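Long-range contact in erythromycin dehydratase (Saccharopolyspora erythraea, PDB 3EL6), which probably removes water from a beta-hydroxyacyl chain on an acyl carrier protein, leaving an alpha,beta-double bond, in erythromycin polyketide synthesis: residues R74-A86 and L98-A110. Sequence-based numbering, arbitrary orientation.
Sequences RTLVPGSVLVDLA and LEELVLQRPLVLA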
loop_
_atom_site.group_PDB
_atom_site.type_symbol
_atom_site.label_atom_id
_atom_site.label_comp_id
_atom_site.label_asym_id
_atom_site.label_seq_id
_atom_site.Cartn_x
_atom_site.Cartn_y
_atom_site.Cartn_z
ATOM N N ARG A 74 11.129 -29.394 10.882
ATOM C CA ARG A 74 11.216 -28.026 10.430
ATOM C C ARG A 74 10.462 -27.119 11.393
ATOM O O ARG A 74 9.379 -27.475 11.876
ATOM C CB ARG A 74 10.603 -27.873 9.035
ATOM C CG ARG A 74 11.262 -28.777 7.968
ATOM C CD ARG A 74 10.206 -29.238 6.967
ATOM N NE ARG A 74 9.985 -28.211 5.959
ATOM C CZ ARG A 74 8.844 -28.013 5.295
ATOM N NH1 ARG A 74 7.766 -28.766 5.541
ATOM N NH2 ARG A 74 8.777 -27.037 4.388
ATOM N N THR A 75 11.029 -25.955 11.661
ATOM C CA THR A 75 10.309 -24.967 12.430
ATOM C C THR A 75 9.320 -24.276 11.503
ATOM O O THR A 75 9.713 -23.469 10.644
ATOM C CB THR A 75 11.240 -23.924 13.038
ATOM O OG1 THR A 75 12.140 -24.576 13.944
ATOM C CG2 THR A 75 10.441 -22.902 13.819
ATOM N N LEU A 76 8.041 -24.593 11.690
ATOM C CA LEU A 76 6.995 -24.093 10.810
ATOM C C LEU A 76 6.168 -23.088 11.569
ATOM O O LEU A 76 5.710 -23.357 12.692
ATOM C CB LEU A 76 6.089 -25.228 10.341
ATOM C CG LEU A 76 6.775 -26.293 9.512
ATOM C CD1 LEU A 76 5.684 -27.111 8.891
ATOM C CD2 LEU A 76 7.649 -25.637 8.433
ATOM N N VAL A 77 5.969 -21.914 10.978
ATOM C CA VAL A 77 5.036 -20.960 11.559
ATOM C C VAL A 77 3.608 -21.590 11.464
ATOM O O VAL A 77 3.154 -22.043 10.382
ATOM C CB VAL A 77 5.080 -19.618 10.778
ATOM C CG1 VAL A 77 4.013 -18.641 11.312
ATOM C CG2 VAL A 77 6.475 -18.992 10.937
ATOM N N PRO A 78 2.895 -21.620 12.587
ATOM C CA PRO A 78 1.541 -22.168 12.553
ATOM C C PRO A 78 0.608 -21.291 11.652
ATOM O O PRO A 78 0.689 -20.053 11.657
ATOM C CB PRO A 78 1.064 -22.062 13.993
ATOM C CG PRO A 78 2.265 -21.682 14.819
ATOM C CD PRO A 78 3.240 -21.009 13.886
ATOM N N GLY A 79 -0.231 -21.958 10.874
ATOM C CA GLY A 79 -1.235 -21.247 10.065
ATOM C C GLY A 79 -2.061 -20.272 10.853
ATOM O O GLY A 79 -2.548 -19.259 10.285
ATOM N N SER A 80 -2.256 -20.534 12.149
ATOM C CA SER A 80 -3.054 -19.646 12.975
ATOM C C SER A 80 -2.430 -18.267 13.100
ATOM O O SER A 80 -3.123 -17.308 13.357
ATOM C CB SER A 80 -3.201 -20.230 14.400
ATOM O OG SER A 80 -1.898 -20.404 14.926
ATOM N N VAL A 81 -1.118 -18.154 12.916
ATOM C CA VAL A 81 -0.498 -16.832 12.907
ATOM C C VAL A 81 -1.079 -15.989 11.733
ATOM O O VAL A 81 -1.316 -14.761 11.875
ATOM C CB VAL A 81 1.063 -16.971 12.784
ATOM C CG1 VAL A 81 1.754 -15.607 12.463
ATOM C CG2 VAL A 81 1.570 -17.543 14.142
ATOM N N LEU A 82 -1.190 -16.622 10.590
ATOM C CA LEU A 82 -1.702 -15.917 9.396
ATOM C C LEU A 82 -3.171 -15.633 9.581
ATOM O O LEU A 82 -3.662 -14.613 9.114
ATOM C CB LEU A 82 -1.464 -16.747 8.135
ATOM C CG LEU A 82 0.031 -17.053 7.901
ATOM C CD1 LEU A 82 0.266 -17.677 6.462
ATOM C CD2 LEU A 82 0.955 -15.848 8.195
ATOM N N VAL A 83 -3.914 -16.535 10.238
ATOM C CA VAL A 83 -5.360 -16.292 10.446
ATOM C C VAL A 83 -5.544 -15.093 11.399
ATOM O O VAL A 83 -6.355 -14.178 11.172
ATOM C CB VAL A 83 -6.064 -17.566 11.022
ATOM C CG1 VAL A 83 -7.555 -17.279 11.524
ATOM C CG2 VAL A 83 -5.990 -18.703 10.006
ATOM N N ASP A 84 -4.774 -15.055 12.480
ATOM C CA ASP A 84 -4.907 -13.934 13.437
ATOM C C ASP A 84 -4.507 -12.633 12.750
ATOM O O ASP A 84 -5.168 -11.623 12.867
ATOM C CB ASP A 84 -3.997 -14.204 14.691
ATOM C CG ASP A 84 -3.755 -12.929 15.495
ATOM O OD1 ASP A 84 -4.739 -12.333 16.027
ATOM O OD2 ASP A 84 -2.589 -12.464 15.521
ATOM N N LEU A 85 -3.446 -12.676 11.944
ATOM C CA LEU A 85 -3.019 -11.421 11.279
ATOM C C LEU A 85 -4.122 -10.956 10.308
ATOM O O LEU A 85 -4.381 -9.787 10.197
ATOM C CB LEU A 85 -1.712 -11.673 10.508
ATOM C CG LEU A 85 -0.451 -11.550 11.408
ATOM C CD1 LEU A 85 0.681 -12.105 10.605
ATOM C CD2 LEU A 85 -0.165 -10.132 11.842
ATOM N N ALA A 86 -4.758 -11.892 9.620
ATOM C CA ALA A 86 -5.829 -11.526 8.670
ATOM C C ALA A 86 -7.050 -10.966 9.386
ATOM O O ALA A 86 -7.675 -10.050 8.893
ATOM C CB ALA A 86 -6.234 -12.776 7.816
ATOM N N LEU A 98 -13.345 -13.182 8.509
ATOM C CA LEU A 98 -12.508 -13.870 7.535
ATOM C C LEU A 98 -13.420 -14.861 6.834
ATOM O O LEU A 98 -13.678 -15.959 7.335
ATOM C CB LEU A 98 -11.355 -14.515 8.297
ATOM C CG LEU A 98 -9.910 -14.460 7.885
ATOM C CD1 LEU A 98 -9.023 -15.568 8.546
ATOM C CD2 LEU A 98 -9.544 -14.130 6.385
ATOM N N GLU A 99 -14.007 -14.451 5.697
ATOM C CA GLU A 99 -14.895 -15.328 4.989
ATOM C C GLU A 99 -14.191 -16.588 4.512
ATOM O O GLU A 99 -14.734 -17.679 4.586
ATOM C CB GLU A 99 -15.511 -14.602 3.794
ATOM C CG GLU A 99 -16.367 -15.523 3.000
ATOM C CD GLU A 99 -17.241 -14.746 2.068
ATOM O OE1 GLU A 99 -18.227 -14.155 2.562
ATOM O OE2 GLU A 99 -16.921 -14.753 0.853
ATOM N N GLU A 100 -12.966 -16.464 4.037
ATOM C CA GLU A 100 -12.125 -17.651 3.810
ATOM C C GLU A 100 -10.673 -17.255 3.914
ATOM O O GLU A 100 -10.307 -16.096 3.609
ATOM C CB GLU A 100 -12.402 -18.139 2.382
ATOM C CG GLU A 100 -11.404 -19.104 1.786
ATOM C CD GLU A 100 -11.674 -19.372 0.293
ATOM O OE1 GLU A 100 -11.599 -18.399 -0.504
ATOM O OE2 GLU A 100 -11.944 -20.551 -0.082
ATOM N N LEU A 101 -9.847 -18.181 4.394
ATOM C CA LEU A 101 -8.373 -18.037 4.238
ATOM C C LEU A 101 -7.818 -19.374 3.880
ATOM O O LEU A 101 -8.060 -20.390 4.603
ATOM C CB LEU A 101 -7.741 -17.480 5.527
ATOM C CG LEU A 101 -6.266 -17.092 5.290
ATOM C CD1 LEU A 101 -6.203 -15.781 4.496
ATOM C CD2 LEU A 101 -5.582 -16.973 6.639
ATOM N N VAL A 102 -7.118 -19.428 2.741
ATOM C CA VAL A 102 -6.539 -20.672 2.270
ATOM C C VAL A 102 -5.034 -20.547 2.423
ATOM O O VAL A 102 -4.413 -19.574 1.941
ATOM C CB VAL A 102 -6.905 -20.917 0.805
ATOM C CG1 VAL A 102 -6.263 -22.210 0.315
ATOM C CG2 VAL A 102 -8.403 -21.004 0.699
ATOM N N LEU A 103 -4.461 -21.482 3.153
ATOM C CA LEU A 103 -3.063 -21.450 3.442
ATOM C C LEU A 103 -2.289 -22.237 2.395
ATOM O O LEU A 103 -2.572 -23.401 2.124
ATOM C CB LEU A 103 -2.856 -22.022 4.849
ATOM C CG LEU A 103 -3.650 -21.227 5.921
ATOM C CD1 LEU A 103 -3.899 -22.026 7.184
ATOM C CD2 LEU A 103 -2.948 -19.933 6.292
ATOM N N GLN A 104 -1.282 -21.624 1.821
ATOM C CA GLN A 104 -0.412 -22.368 0.950
ATOM C C GLN A 104 0.725 -22.900 1.817
ATOM O O GLN A 104 0.582 -23.111 3.034
ATOM C CB GLN A 104 0.058 -21.455 -0.210
ATOM C CG GLN A 104 -1.030 -21.305 -1.333
ATOM C CD GLN A 104 -2.016 -20.076 -1.211
ATOM O OE1 GLN A 104 -3.235 -20.257 -1.078
ATOM N NE2 GLN A 104 -1.488 -18.848 -1.325
ATOM N N ARG A 105 1.857 -23.135 1.204
ATOM C CA ARG A 105 3.065 -23.442 1.920
ATOM C C ARG A 105 3.183 -22.764 3.281
ATOM O O ARG A 105 3.069 -21.532 3.400
ATOM C CB ARG A 105 4.214 -22.975 1.059
ATOM C CG ARG A 105 3.766 -21.853 0.141
ATOM C CD ARG A 105 4.559 -21.909 -1.115
ATOM N NE ARG A 105 5.956 -21.654 -0.787
ATOM C CZ ARG A 105 6.370 -20.450 -0.435
ATOM N NH1 ARG A 105 7.653 -20.247 -0.140
ATOM N NH2 ARG A 105 5.469 -19.457 -0.388
ATOM N N PRO A 106 3.403 -23.570 4.314
ATOM C CA PRO A 106 3.722 -23.019 5.621
ATOM C C PRO A 106 5.005 -22.227 5.520
ATOM O O PRO A 106 5.803 -22.442 4.620
ATOM C CB PRO A 106 3.896 -24.258 6.512
ATOM C CG PRO A 106 4.057 -25.371 5.558
ATOM C CD PRO A 106 3.198 -25.013 4.376
ATOM N N LEU A 107 5.148 -21.248 6.381
ATOM C CA LEU A 107 6.313 -20.421 6.390
ATOM C C LEU A 107 7.332 -21.233 7.194
ATOM O O LEU A 107 7.041 -21.675 8.310
ATOM C CB LEU A 107 5.957 -19.141 7.127
ATOM C CG LEU A 107 6.489 -17.770 6.726
ATOM C CD1 LEU A 107 5.931 -16.656 7.614
ATOM C CD2 LEU A 107 8.005 -17.761 6.687
ATOM N N VAL A 108 8.509 -21.438 6.631
ATOM C CA VAL A 108 9.570 -22.121 7.344
ATOM C C VAL A 108 10.490 -21.101 7.974
ATOM O O VAL A 108 11.095 -20.276 7.271
ATOM C CB VAL A 108 10.401 -23.030 6.422
ATOM C CG1 VAL A 108 11.479 -23.690 7.213
ATOM C CG2 VAL A 108 9.520 -24.083 5.799
ATOM N N LEU A 109 10.601 -21.139 9.301
ATOM C CA LEU A 109 11.376 -20.115 9.994
ATOM C C LEU A 109 12.841 -20.475 10.037
ATOM O O LEU A 109 13.253 -21.510 10.598
ATOM C CB LEU A 109 10.861 -19.804 11.403
ATOM C CG LEU A 109 9.994 -18.563 11.568
ATOM C CD1 LEU A 109 9.938 -18.176 13.058
ATOM C CD2 LEU A 109 10.501 -17.388 10.728
ATOM N N ALA A 110 13.584 -19.569 9.408
ATOM C CA ALA A 110 15.003 -19.624 9.169
ATOM C C ALA A 110 15.605 -18.624 10.124
ATOM O O ALA A 110 15.232 -17.428 10.096
ATOM C CB ALA A 110 15.288 -19.179 7.729
HETATM O O HOH W 1 3.029 -20.721 7.998
#
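Val77 and Leu107 join backbones where 75-77 runs antiparallel to 107-109: Val77 N donates to Leu107 O (2.9 Å), and Leu109 N to Thr75 O (2.8 Å). These two bonds flank the single bridge of Leu76 with Val108. Within the Val77-Leu107 pair a water stands in for the second bond, accepting from Leu107 N and donating to Val77 O. Followed outward, Val77 places CB against Leu107 CB (3.8 Å); CG2, anti to the carbonyl carbon, runs on to Leu109 CG (3.6 Å) and also skirts Leu107 O. On the bridge pair, Leu76 CD1 lies alongside the Pro106 ring, while CD2 meets Val108 CG2 (3.6 Å) and sits over one face of the Arg74 guanidinium, whose NH2 also reaches that valine methyl. Beyond Pro78 the chain enters helix 79-93, whose first turns, 79-86, run 148° from the direction of strand 100-103, nearer antiparallel than parallel, with axes 9.6 Å apart. Leu103 spreads its methyls, CD1 onto Gly79 CA and CD2 onto Leu82 CD1 (3.9 Å). Val83 splits likewise, CG1 to Leu98 CD1 (3.7 Å) and CG2 to Leu101 CD2, and Ala86 CB closes the row against Leu98. Trp254 of the adjoining strand 251-259 touches both Val83 and Leu103. A long helix wrapped by an antiparallel sheet is the hallmark of the hotdog fold, here one half of the double hotdog of polyketide synthase dehydratases.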